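Local coordinates for protein DhaKLM operon coactivator DhaQ (Lactococcus lactis, PDB 2IU4) that binds dihydroxyacetone covalently and, as a coactivator paired with the transcription factor DhaS, switches on the dhaKLM operon, at residues L85-R89 and E117-I123; P78-I84 and E110-A114; G94-F98 and I168-E172; V44-S48 and M66-A70. One frame throughout, in Å; residues are numbered along the deposited sequence.

Contacts 1 and 2 join the same two helices, 81-91 and 105-120, and both are only partly buried: apolar side chains meet on the side facing the sheet, while charged and polar groups meet toward solvent, through a salt bridge in contact 1 and a weak backbone-to-carboxylate bond in contact 2. They lie about 11 Å apart, centre to centre. Contacts 3 and 4 are buried. Contact 3 packs helix 168-178 on strand 97-102 with apolar atoms and a water bridge; contact 4 pairs two parallel strands by backbone hydrogen bonds. These two meet where Phe98 pairs with Pro45 and Ile47. Ile88 of contact 1 also touches Ile47, and Phe111 of contact 2 touches Ser48, setting the helix pair against the sheet.

Contact 1 (L85-R89 and E117-I123); sequences LKAIR and EARTEGI
Residues 85-89 are a full turn within helix 81-91, and 117-120 are the last turn of helix 105-120, two neighbouring helices on one side of the parallel part of the Dak1-domain sheet. The closest CA atoms across the pair are those of Leu85 and Ala118, 6.5 Å apart, a spacing that the small alanine permits. The second helix ends in a Schellman motif: Gly122, at phi 97°, psi 6°, has Gly122 N bonded to Arg119 O (2.9 Å) and Ile123 N to Ala118 O (3.1 Å). Ile123 then turns extended, toward strand 125-130. Leu85, in the t,p rotamer, places CD1 3.9 Å from Ala118 CB and CD2 3.3 Å from Glu117 OE1. Ile88 points toward the partner; its CG2 lies 3.9 Å from Ala118 CB and 4.0 Å from Ile123 CD1, and Ile88 and Ala118 both also touch Val125, so the helix pair closes onto the edge strand. On the exposed side, the Arg89 side chain starts sideways and bends back, its CG 4.1 Å from Ile123 CD1. Glu121 (m,t) reaches over to meet it in a salt bridge at the edge of the guanidinium, whose weak hydrogen bond runs from Arg89 NE to Glu121 OE1 at 3.3 Å.

Contact 2 (P78-I84 and E110-A114); sequences PPKSKNI and EFNEA
This is a helix-to-helix contact in the alpha/beta sheet region of the Dak1 domain: the start of helix 81-91, with the loop leading into it, packs on the middle of helix 105-120, the two helices lying on the same side of the sheet. Pro78, Pro79 and Lys80 are extended (psi 148° to 164°). Lys80 is the N-cap residue, and Ser81 begins the helix. The Ser81 and Glu110 CA atoms lie only 4.6 Å apart. The close backbones bring Glu110 CB 3.3 Å from Pro79 O. With chi1 and chi2 both m, the Glu110 side chain then folds back, its CG 4.2 Å from Pro78 CG and its OE1 2.9 Å from Ser81 N in a weak hydrogen bond (129° at the hydrogen), so that the carboxylate meets an amide in the first helical turn. One turn further along the second helix, Ala114 CB touches Ser81 O and Ile84 CG2, each at 3.6 Å. The inner side is apolar. Phe111 starts away from the partner, but its ring (chi1 -85°, chi2 -87°) swings back, also touching Val99 and Ile101 of strand 97-102. Ile84 (m,t) lays CD1 over one face of that ring in a CH-pi contact, 3.5 Å from the Phe111 centroid and 5° off the normal.

Contact 3 (G94-F98 and I168-E172); sequences GKGVF and IDEIE
Ile168 opens helix 168-178 and lies against the chain where it enters strand 97-102; its CA is 5.4 Å from that of Gly96. Its amide reaches the other segment through a water, with Ile168 N donating at 2.9 Å and the same water donating to Lys95 O at 2.6 Å. Ile168 CB sits 3.6 Å from Lys95 O. Gly96 fits here for two reasons: a CB would fall 2.6 Å from Ile168 CB, and at phi 101°, psi 161° it would also jam against the carbonyl O of Lys95. In its t,p rotamer Ile168 extends CD1 along the strand, 3.6 Å from Val97 O, 4.0 Å from Phe98 CB and near the edge of the Phe98 ring. This is helix-on-sheet packing in the alpha/beta region of the Dak1 domain, on the side of the sheet to which Phe98 points, while Val97 points away from helix 168-178, its CG2 touching Ile88 of helix 81-91 and Ile123. Asp169 heads outward to a salt bridge with Arg126. Ile171, one turn on from Ile168, returns to the sheet in the m,t rotamer: its CG2 lies 3.9 Å from the Phe98 ring centroid, 17° off the normal, a CH-pi contact over the face. Phe98 (chi1 -159°, chi2 79°) also touches Leu158 of helix 151-163. Glu172 ends the segment with its CA 3.7 Å from Phe98 CE1 and its OE1 in a salt bridge to Arg126.

Contact 4 (V44-S48 and M66-A70); sequences VPIIS and MLAAA. With SO4 (sulfate ion), chain F.
Two neighbouring parallel strands of the mixed Dak1-domain sheet, 46-52 and 69-73, lie side by side here, next to a sulfate probably taken up from the crystallisation liquor. Ala68 N donates to Ile46 O (2.7 Å), and Ser48 N to Ala69 O (3.3 Å). Ser48 pairs with Ala70, CA to CA 4.9 Å, and Ala70 CA makes a CA-H...O contact to Ser48 O at 3.2 Å. Ala68, at phi -80°, psi -22°, departs from extended geometry. Leu67 (m,t) leans back, with CD2 3.7 Å from Ile46 CG2 and CD1 3.9 Å from Ser48 CB. Pro45 CB meets Ala68 CB at 3.8 Å, and Ile47 CG2 meets Ala69 CB at 4.0 Å on the side of helix 81-91. Ser48 OG bonds Ile100 O of the next strand. Sulfate O1 accepts from Ile46 N at 3.1 Å, and Thr43 OG1 also binds the ion. The anion therefore takes up the NH of Ile46, while further along the segments hold each other by backbone bonds and apolar side-chain contacts.

Contact 1 (L85-R89 and E117-I123)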
loop_
_atom_site.group_PDB
_atom_site.type_symbol
_atom_site.label_atom_id
_atom_site.label_comp_id
_atom_site.label_asym_id
_atom_site.label_seq_id
_atom_site.Cartn_x
_atom_site.Cartn_y
_atom_site.Cartn_z
ATOM N N LEU B 85 -7.276 -11.644 25.342
ATOM C CA LEU B 85 -7.209 -12.958 25.981
ATOM C C LEU B 85 -7.735 -14.081 25.087
ATOM O O LEU B 85 -7.123 -15.146 24.994
ATOM C CB LEU B 85 -7.970 -12.942 27.306
ATOM C CG LEU B 85 -8.023 -14.246 28.110
ATOM C CD1 LEU B 85 -6.615 -14.750 28.419
ATOM C CD2 LEU B 85 -8.819 -14.052 29.383
ATOM N N LYS B 86 -8.866 -13.843 24.427
ATOM C CA LYS B 86 -9.357 -14.765 23.413
ATOM C C LYS B 86 -8.315 -15.078 22.340
ATOM O O LYS B 86 -8.157 -16.231 21.955
ATOM C CB LYS B 86 -10.610 -14.209 22.741
ATOM C CG LYS B 86 -11.252 -15.164 21.747
ATOM C CD LYS B 86 -12.582 -14.651 21.223
ATOM C CE LYS B 86 -13.742 -15.033 22.137
ATOM N NZ LYS B 86 -14.033 -16.502 22.125
ATOM N N ALA B 87 -7.625 -14.052 21.840
ATOM C CA ALA B 87 -6.617 -14.276 20.817
ATOM C C ALA B 87 -5.457 -15.096 21.391
ATOM O O ALA B 87 -4.902 -15.959 20.705
ATOM C CB ALA B 87 -6.141 -12.951 20.256
ATOM N N ILE B 88 -5.082 -14.845 22.645
ATOM C CA ILE B 88 -3.932 -15.537 23.235
ATOM C C ILE B 88 -4.289 -17.019 23.374
ATOM O O ILE B 88 -3.510 -17.911 23.008
ATOM C CB ILE B 88 -3.561 -14.956 24.610
ATOM C CG1 ILE B 88 -2.925 -13.555 24.510
ATOM C CG2 ILE B 88 -2.719 -15.934 25.406
ATOM C CD1 ILE B 88 -2.939 -12.806 25.832
ATOM N N ARG B 89 -5.475 -17.280 23.905
ATOM C CA ARG B 89 -5.914 -18.642 24.116
ATOM C C ARG B 89 -6.000 -19.359 22.772
ATOM O O ARG B 89 -5.640 -20.526 22.652
ATOM C CB ARG B 89 -7.295 -18.655 24.775
ATOM C CG ARG B 89 -7.317 -18.407 26.280
ATOM C CD ARG B 89 -8.746 -18.538 26.797
ATOM N NE ARG B 89 -8.917 -19.686 27.692
ATOM C CZ ARG B 89 -9.817 -20.659 27.534
ATOM N NH1 ARG B 89 -10.649 -20.653 26.498
ATOM N NH2 ARG B 89 -9.885 -21.648 28.413
ATOM N N GLU B 117 -4.128 -12.561 33.072
ATOM C CA GLU B 117 -5.129 -13.624 33.210
ATOM C C GLU B 117 -4.692 -14.876 32.469
ATOM O O GLU B 117 -4.908 -15.981 32.949
ATOM C CB GLU B 117 -6.545 -13.220 32.768
ATOM C CG GLU B 117 -6.754 -11.742 32.501
ATOM C CD GLU B 117 -8.178 -11.407 32.059
ATOM O OE1 GLU B 117 -8.400 -11.146 30.848
ATOM O OE2 GLU B 117 -9.085 -11.403 32.924
ATOM N N ALA B 118 -4.083 -14.695 31.300
ATOM C CA ALA B 118 -3.526 -15.802 30.531
ATOM C C ALA B 118 -2.506 -16.580 31.340
ATOM O O ALA B 118 -2.521 -17.816 31.347
ATOM C CB ALA B 118 -2.874 -15.296 29.247
ATOM N N ARG B 119 -1.612 -15.867 32.021
ATOM C CA ARG B 119 -0.609 -16.547 32.837
ATOM C C ARG B 119 -1.220 -17.303 34.009
ATOM O O ARG B 119 -0.762 -18.396 34.358
ATOM C CB ARG B 119 0.489 -15.585 33.282
ATOM C CG ARG B 119 1.241 -14.995 32.098
ATOM C CD ARG B 119 2.491 -14.223 32.492
ATOM N NE ARG B 119 3.426 -15.089 33.203
ATOM C CZ ARG B 119 4.395 -15.798 32.630
ATOM N NH1 ARG B 119 4.582 -15.757 31.313
ATOM N NH2 ARG B 119 5.175 -16.554 33.397
ATOM N N THR B 120 -2.264 -16.750 34.618
ATOM C CA THR B 120 -2.894 -17.479 35.703
ATOM C C THR B 120 -3.580 -18.747 35.193
ATOM O O THR B 120 -3.794 -19.683 35.956
ATOM C CB THR B 120 -3.873 -16.621 36.522
ATOM O OG1 THR B 120 -5.144 -16.577 35.869
ATOM C CG2 THR B 120 -3.340 -15.223 36.726
ATOM N N GLU B 121 -3.928 -18.775 33.909
ATOM C CA GLU B 121 -4.463 -19.978 33.264
ATOM C C GLU B 121 -3.364 -20.923 32.761
ATOM O O GLU B 121 -3.653 -21.961 32.167
ATOM C CB GLU B 121 -5.319 -19.583 32.062
ATOM C CG GLU B 121 -6.410 -18.567 32.356
ATOM C CD GLU B 121 -7.242 -18.255 31.121
ATOM O OE1 GLU B 121 -6.779 -18.583 30.010
ATOM O OE2 GLU B 121 -8.353 -17.697 31.257
ATOM N N GLY B 122 -2.103 -20.566 32.975
ATOM C CA GLY B 122 -1.009 -21.491 32.702
ATOM C C GLY B 122 -0.337 -21.307 31.351
ATOM O O GLY B 122 0.532 -22.095 30.969
ATOM N N ILE B 123 -0.721 -20.265 30.622
ATOM C CA ILE B 123 -0.091 -19.954 29.346
ATOM C C ILE B 123 1.148 -19.072 29.540
ATOM O O ILE B 123 1.077 -18.012 30.169
ATOM C CB ILE B 123 -1.092 -19.246 28.405
ATOM C CG1 ILE B 123 -2.407 -20.024 28.327
ATOM C CG2 ILE B 123 -0.481 -19.023 27.009
ATOM C CD1 ILE B 123 -3.481 -19.319 27.485
#

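Contact 2 (P78-I84 and E110-A114)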
loop_
_atom_site.group_PDB
_atom_site.type_symbol
_atom_site.label_atom_id
_atom_site.label_comp_id
_atom_site.label_asym_id
_atom_site.label_seq_id
_atom_site.Cartn_x
_atom_site.Cartn_y
_atom_site.Cartn_z
ATOM N N PRO B 78 -7.646 0.869 22.047
ATOM C CA PRO B 78 -7.158 -0.504 21.940
ATOM C C PRO B 78 -8.291 -1.494 22.239
ATOM O O PRO B 78 -9.326 -1.124 22.815
ATOM C CB PRO B 78 -6.094 -0.586 23.036
ATOM C CG PRO B 78 -6.508 0.446 24.050
ATOM C CD PRO B 78 -7.091 1.569 23.215
ATOM N N PRO B 79 -8.085 -2.755 21.861
ATOM C CA PRO B 79 -9.074 -3.802 22.096
ATOM C C PRO B 79 -9.247 -4.077 23.590
ATOM O O PRO B 79 -8.324 -3.872 24.387
ATOM C CB PRO B 79 -8.467 -5.029 21.402
ATOM C CG PRO B 79 -6.968 -4.741 21.350
ATOM C CD PRO B 79 -6.859 -3.241 21.193
ATOM N N LYS B 80 -10.430 -4.543 23.954
ATOM C CA LYS B 80 -10.699 -4.944 25.322
ATOM C C LYS B 80 -9.831 -6.141 25.704
ATOM O O LYS B 80 -9.519 -6.994 24.884
ATOM C CB LYS B 80 -12.163 -5.318 25.470
ATOM C CG LYS B 80 -13.089 -4.099 25.404
ATOM C CD LYS B 80 -14.525 -4.513 25.225
ATOM C CE LYS B 80 -15.432 -3.295 25.181
ATOM N NZ LYS B 80 -15.065 -2.276 26.216
ATOM N N SER B 81 -9.465 -6.208 26.975
ATOM C CA SER B 81 -8.594 -7.270 27.437
ATOM C C SER B 81 -9.245 -8.613 27.104
ATOM O O SER B 81 -8.560 -9.579 26.765
ATOM C CB SER B 81 -8.350 -7.119 28.942
ATOM O OG SER B 81 -9.513 -7.484 29.661
ATOM N N LYS B 82 -10.569 -8.686 27.173
ATOM C CA LYS B 82 -11.221 -9.973 26.941
ATOM C C LYS B 82 -10.917 -10.529 25.545
ATOM O O LYS B 82 -10.703 -11.732 25.374
ATOM C CB LYS B 82 -12.724 -9.887 27.202
ATOM C CG LYS B 82 -13.470 -9.079 26.150
ATOM C CD LYS B 82 -14.943 -9.036 26.529
ATOM C CE LYS B 82 -15.767 -8.359 25.455
ATOM N NZ LYS B 82 -17.148 -8.162 26.004
ATOM N N ASN B 83 -10.874 -9.656 24.545
ATOM C CA ASN B 83 -10.583 -10.085 23.181
ATOM C C ASN B 83 -9.109 -10.392 22.951
ATOM O O ASN B 83 -8.762 -11.278 22.168
ATOM C CB ASN B 83 -11.121 -9.073 22.164
ATOM C CG ASN B 83 -12.643 -9.010 22.175
ATOM O OD1 ASN B 83 -13.250 -7.937 22.272
ATOM N ND2 ASN B 83 -13.269 -10.176 22.103
ATOM N N ILE B 84 -8.233 -9.651 23.623
ATOM C CA ILE B 84 -6.825 -9.988 23.601
ATOM C C ILE B 84 -6.619 -11.369 24.219
ATOM O O ILE B 84 -5.893 -12.169 23.675
ATOM C CB ILE B 84 -5.971 -8.967 24.370
ATOM C CG1 ILE B 84 -6.049 -7.588 23.714
ATOM C CG2 ILE B 84 -4.512 -9.389 24.364
ATOM C CD1 ILE B 84 -5.457 -6.511 24.602
ATOM N N GLU B 110 -4.921 -2.716 28.830
ATOM C CA GLU B 110 -5.708 -3.832 28.310
ATOM C C GLU B 110 -4.827 -5.044 28.098
ATOM O O GLU B 110 -5.185 -6.158 28.454
ATOM C CB GLU B 110 -6.384 -3.480 26.974
ATOM C CG GLU B 110 -7.322 -2.285 27.069
ATOM C CD GLU B 110 -8.424 -2.498 28.073
ATOM O OE1 GLU B 110 -8.854 -3.663 28.259
ATOM O OE2 GLU B 110 -8.869 -1.497 28.685
ATOM N N PHE B 111 -3.666 -4.827 27.504
ATOM C CA PHE B 111 -2.757 -5.943 27.279
ATOM C C PHE B 111 -2.258 -6.524 28.595
ATOM O O PHE B 111 -2.208 -7.740 28.753
ATOM C CB PHE B 111 -1.597 -5.514 26.367
ATOM C CG PHE B 111 -1.930 -5.600 24.910
ATOM C CD1 PHE B 111 -1.751 -6.788 24.215
ATOM C CD2 PHE B 111 -2.436 -4.498 24.227
ATOM C CE1 PHE B 111 -2.056 -6.876 22.866
ATOM C CE2 PHE B 111 -2.737 -4.577 22.875
ATOM C CZ PHE B 111 -2.552 -5.773 22.195
ATOM N N ASN B 112 -1.900 -5.685 29.564
ATOM C CA ASN B 112 -1.454 -6.234 30.847
ATOM C C ASN B 112 -2.508 -7.091 31.532
ATOM O O ASN B 112 -2.196 -8.152 32.088
ATOM C CB ASN B 112 -0.920 -5.159 31.798
ATOM C CG ASN B 112 0.431 -4.572 31.342
ATOM O OD1 ASN B 112 0.829 -3.477 31.767
ATOM N ND2 ASN B 112 1.141 -5.297 30.471
ATOM N N GLU B 113 -3.761 -6.641 31.495
ATOM C CA GLU B 113 -4.839 -7.419 32.065
ATOM C C GLU B 113 -4.979 -8.787 31.406
ATOM O O GLU B 113 -5.188 -9.794 32.081
ATOM C CB GLU B 113 -6.169 -6.663 31.998
ATOM C CG GLU B 113 -7.305 -7.397 32.720
ATOM C CD GLU B 113 -8.482 -6.487 33.040
ATOM O OE1 GLU B 113 -9.367 -6.899 33.836
ATOM O OE2 GLU B 113 -8.514 -5.357 32.493
ATOM N N ALA B 114 -4.885 -8.829 30.085
ATOM C CA ALA B 114 -5.078 -10.081 29.361
ATOM C C ALA B 114 -3.904 -11.025 29.618
ATOM O O ALA B 114 -4.069 -12.227 29.786
ATOM C CB ALA B 114 -5.182 -9.787 27.874
#

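Contact 3 (G94-F98 and I168-E172)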
loop_
_atom_site.group_PDB
_atom_site.type_symbol
_atom_site.label_atom_id
_atom_site.label_comp_id
_atom_site.label_asym_id
_atom_site.label_seq_id
_atom_site.Cartn_x
_atom_site.Cartn_y
_atom_site.Cartn_z
ATOM N N GLY B 94 0.763 -24.258 24.215
ATOM C CA GLY B 94 1.628 -24.654 25.318
ATOM C C GLY B 94 3.110 -24.460 25.020
ATOM O O GLY B 94 3.956 -24.944 25.780
ATOM N N LYS B 95 3.431 -23.773 23.924
ATOM C CA LYS B 95 4.819 -23.375 23.675
ATOM C C LYS B 95 5.162 -21.907 23.951
ATOM O O LYS B 95 6.235 -21.423 23.593
ATOM C CB LYS B 95 5.353 -23.864 22.323
ATOM C CG LYS B 95 4.613 -23.408 21.088
ATOM C CD LYS B 95 4.950 -24.291 19.859
ATOM C CE LYS B 95 4.812 -25.776 20.106
ATOM N NZ LYS B 95 3.570 -26.452 19.603
ATOM N N GLY B 96 4.255 -21.198 24.605
ATOM C CA GLY B 96 4.434 -19.761 24.793
ATOM C C GLY B 96 3.589 -18.978 23.814
ATOM O O GLY B 96 3.155 -19.505 22.792
ATOM N N VAL B 97 3.353 -17.708 24.132
ATOM C CA VAL B 97 2.708 -16.786 23.217
ATOM C C VAL B 97 3.477 -15.493 23.461
ATOM O O VAL B 97 3.708 -15.119 24.617
ATOM C CB VAL B 97 1.212 -16.559 23.548
ATOM C CG1 VAL B 97 0.655 -15.445 22.649
ATOM C CG2 VAL B 97 0.385 -17.851 23.328
ATOM N N PHE B 98 3.902 -14.835 22.385
ATOM C CA PHE B 98 4.586 -13.548 22.508
ATOM C C PHE B 98 3.698 -12.413 22.023
ATOM O O PHE B 98 3.062 -12.526 20.977
ATOM C CB PHE B 98 5.911 -13.517 21.731
ATOM C CG PHE B 98 6.846 -12.453 22.212
ATOM C CD1 PHE B 98 7.592 -12.644 23.366
ATOM C CD2 PHE B 98 6.960 -11.259 21.533
ATOM C CE1 PHE B 98 8.443 -11.664 23.823
ATOM C CE2 PHE B 98 7.818 -10.264 21.986
ATOM C CZ PHE B 98 8.560 -10.469 23.132
ATOM N N ILE B 168 10.134 -19.520 23.064
ATOM C CA ILE B 168 9.541 -18.306 23.644
ATOM C C ILE B 168 10.630 -17.545 24.405
ATOM O O ILE B 168 10.680 -16.318 24.386
ATOM C CB ILE B 168 8.366 -18.630 24.581
ATOM C CG1 ILE B 168 7.738 -17.345 25.125
ATOM C CG2 ILE B 168 8.806 -19.524 25.719
ATOM C CD1 ILE B 168 6.914 -16.609 24.097
ATOM N N ASP B 169 11.535 -18.263 25.061
ATOM C CA ASP B 169 12.609 -17.576 25.762
ATOM C C ASP B 169 13.573 -16.884 24.807
ATOM O O ASP B 169 14.000 -15.754 25.059
ATOM C CB ASP B 169 13.398 -18.510 26.673
ATOM C CG ASP B 169 14.045 -17.763 27.825
ATOM O OD1 ASP B 169 15.259 -17.445 27.754
ATOM O OD2 ASP B 169 13.322 -17.491 28.813
ATOM N N GLU B 170 13.939 -17.553 23.716
ATOM C CA GLU B 170 14.849 -16.906 22.762
ATOM C C GLU B 170 14.197 -15.708 22.073
ATOM O O GLU B 170 14.861 -14.718 21.725
ATOM C CB GLU B 170 15.314 -17.914 21.723
ATOM C CG GLU B 170 16.279 -18.909 22.305
ATOM C CD GLU B 170 16.323 -20.216 21.541
ATOM O OE1 GLU B 170 15.424 -20.461 20.699
ATOM O OE2 GLU B 170 17.268 -20.999 21.800
ATOM N N ILE B 171 12.894 -15.809 21.851
ATOM C CA ILE B 171 12.159 -14.727 21.203
ATOM C C ILE B 171 12.177 -13.502 22.100
ATOM O O ILE B 171 12.434 -12.377 21.657
ATOM C CB ILE B 171 10.702 -15.124 20.906
ATOM C CG1 ILE B 171 10.688 -16.121 19.750
ATOM C CG2 ILE B 171 9.878 -13.888 20.525
ATOM C CD1 ILE B 171 9.420 -16.925 19.646
ATOM N N GLU B 172 11.928 -13.730 23.380
ATOM C CA GLU B 172 11.990 -12.648 24.361
ATOM C C GLU B 172 13.364 -11.992 24.385
ATOM O O GLU B 172 13.491 -10.768 24.422
ATOM C CB GLU B 172 11.675 -13.161 25.758
ATOM C CG GLU B 172 11.580 -12.017 26.744
ATOM C CD GLU B 172 11.145 -12.445 28.123
ATOM O OE1 GLU B 172 11.583 -13.527 28.581
ATOM O OE2 GLU B 172 10.365 -11.683 28.746
HETATM O O HOH W 1 8.701 -22.098 23.098
#

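Contact 4 (V44-S48 and M66-A70)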
loop_
_atom_site.group_PDB
_atom_site.type_symbol
_atom_site.label_atom_id
_atom_site.label_comp_id
_atom_site.label_asym_id
_atom_site.label_seq_id
_atom_site.Cartn_x
_atom_site.Cartn_y
_atom_site.Cartn_z
ATOM N N VAL B 44 6.180 -20.829 17.813
ATOM C CA VAL B 44 5.692 -19.891 18.807
ATOM C C VAL B 44 4.954 -18.754 18.117
ATOM O O VAL B 44 5.494 -18.124 17.209
ATOM C CB VAL B 44 6.850 -19.315 19.668
ATOM C CG1 VAL B 44 6.326 -18.252 20.607
ATOM C CG2 VAL B 44 7.530 -20.420 20.467
ATOM N N PRO B 45 3.712 -18.477 18.552
ATOM C CA PRO B 45 2.961 -17.424 17.892
ATOM C C PRO B 45 3.290 -16.052 18.451
ATOM O O PRO B 45 3.517 -15.882 19.661
ATOM C CB PRO B 45 1.520 -17.771 18.242
ATOM C CG PRO B 45 1.628 -18.383 19.594
ATOM C CD PRO B 45 2.939 -19.105 19.642
ATOM N N ILE B 46 3.298 -15.072 17.567
ATOM C CA ILE B 46 3.414 -13.688 17.990
ATOM C C ILE B 46 2.112 -12.970 17.671
ATOM O O ILE B 46 1.570 -13.129 16.587
ATOM C CB ILE B 46 4.466 -12.958 17.160
ATOM C CG1 ILE B 46 5.715 -13.825 16.937
ATOM C CG2 ILE B 46 4.750 -11.556 17.758
ATOM C CD1 ILE B 46 6.504 -14.126 18.180
ATOM N N ILE B 47 1.621 -12.154 18.592
ATOM C CA ILE B 47 0.415 -11.388 18.327
ATOM C C ILE B 47 0.597 -9.935 18.696
ATOM O O ILE B 47 1.498 -9.598 19.448
ATOM C CB ILE B 47 -0.812 -11.916 19.095
ATOM C CG1 ILE B 47 -0.657 -11.721 20.610
ATOM C CG2 ILE B 47 -1.106 -13.391 18.737
ATOM C CD1 ILE B 47 -1.993 -11.872 21.341
ATOM N N SER B 48 -0.266 -9.079 18.167
ATOM C CA SER B 48 -0.228 -7.679 18.538
ATOM C C SER B 48 -1.637 -7.116 18.381
ATOM O O SER B 48 -2.589 -7.860 18.152
ATOM C CB SER B 48 0.779 -6.909 17.680
ATOM O OG SER B 48 1.024 -5.615 18.229
ATOM N N MET B 66 4.896 -13.802 10.308
ATOM C CA MET B 66 4.735 -12.525 10.958
ATOM C C MET B 66 3.789 -12.736 12.136
ATOM O O MET B 66 3.990 -13.672 12.899
ATOM C CB MET B 66 4.245 -11.478 9.947
ATOM C CG MET B 66 4.899 -10.144 10.167
ATOM S SD MET B 66 4.999 -9.070 8.722
ATOM C CE MET B 66 5.621 -7.662 9.618
ATOM N N LEU B 67 2.761 -11.906 12.301
ATOM C CA LEU B 67 1.851 -12.114 13.417
ATOM C C LEU B 67 0.906 -13.290 13.160
ATOM O O LEU B 67 0.397 -13.473 12.038
ATOM C CB LEU B 67 1.015 -10.859 13.664
ATOM C CG LEU B 67 1.802 -9.573 13.918
ATOM C CD1 LEU B 67 0.769 -8.442 14.113
ATOM C CD2 LEU B 67 2.642 -9.801 15.201
ATOM N N ALA B 68 0.636 -14.076 14.203
ATOM C CA ALA B 68 -0.362 -15.131 14.079
ATOM C C ALA B 68 -1.795 -14.604 14.205
ATOM O O ALA B 68 -2.739 -15.243 13.746
ATOM C CB ALA B 68 -0.108 -16.232 15.137
ATOM N N ALA B 69 -1.929 -13.445 14.838
ATOM C CA ALA B 69 -3.188 -12.756 15.011
ATOM C C ALA B 69 -2.895 -11.318 15.406
ATOM O O ALA B 69 -1.844 -11.004 16.008
ATOM C CB ALA B 69 -4.063 -13.423 16.110
ATOM N N ALA B 70 -3.847 -10.462 15.060
ATOM C CA ALA B 70 -3.887 -9.091 15.543
ATOM C C ALA B 70 -5.283 -8.812 16.070
ATOM O O ALA B 70 -6.276 -9.253 15.492
ATOM C CB ALA B 70 -3.575 -8.119 14.416
HETATM S S SO4 F . 4.537 -16.887 13.791
HETATM O O1 SO4 F . 3.671 -15.969 14.592
HETATM O O2 SO4 F . 5.616 -16.119 13.152
HETATM O O3 SO4 F . 3.790 -17.477 12.662
HETATM O O4 SO4 F . 5.153 -17.981 14.578
#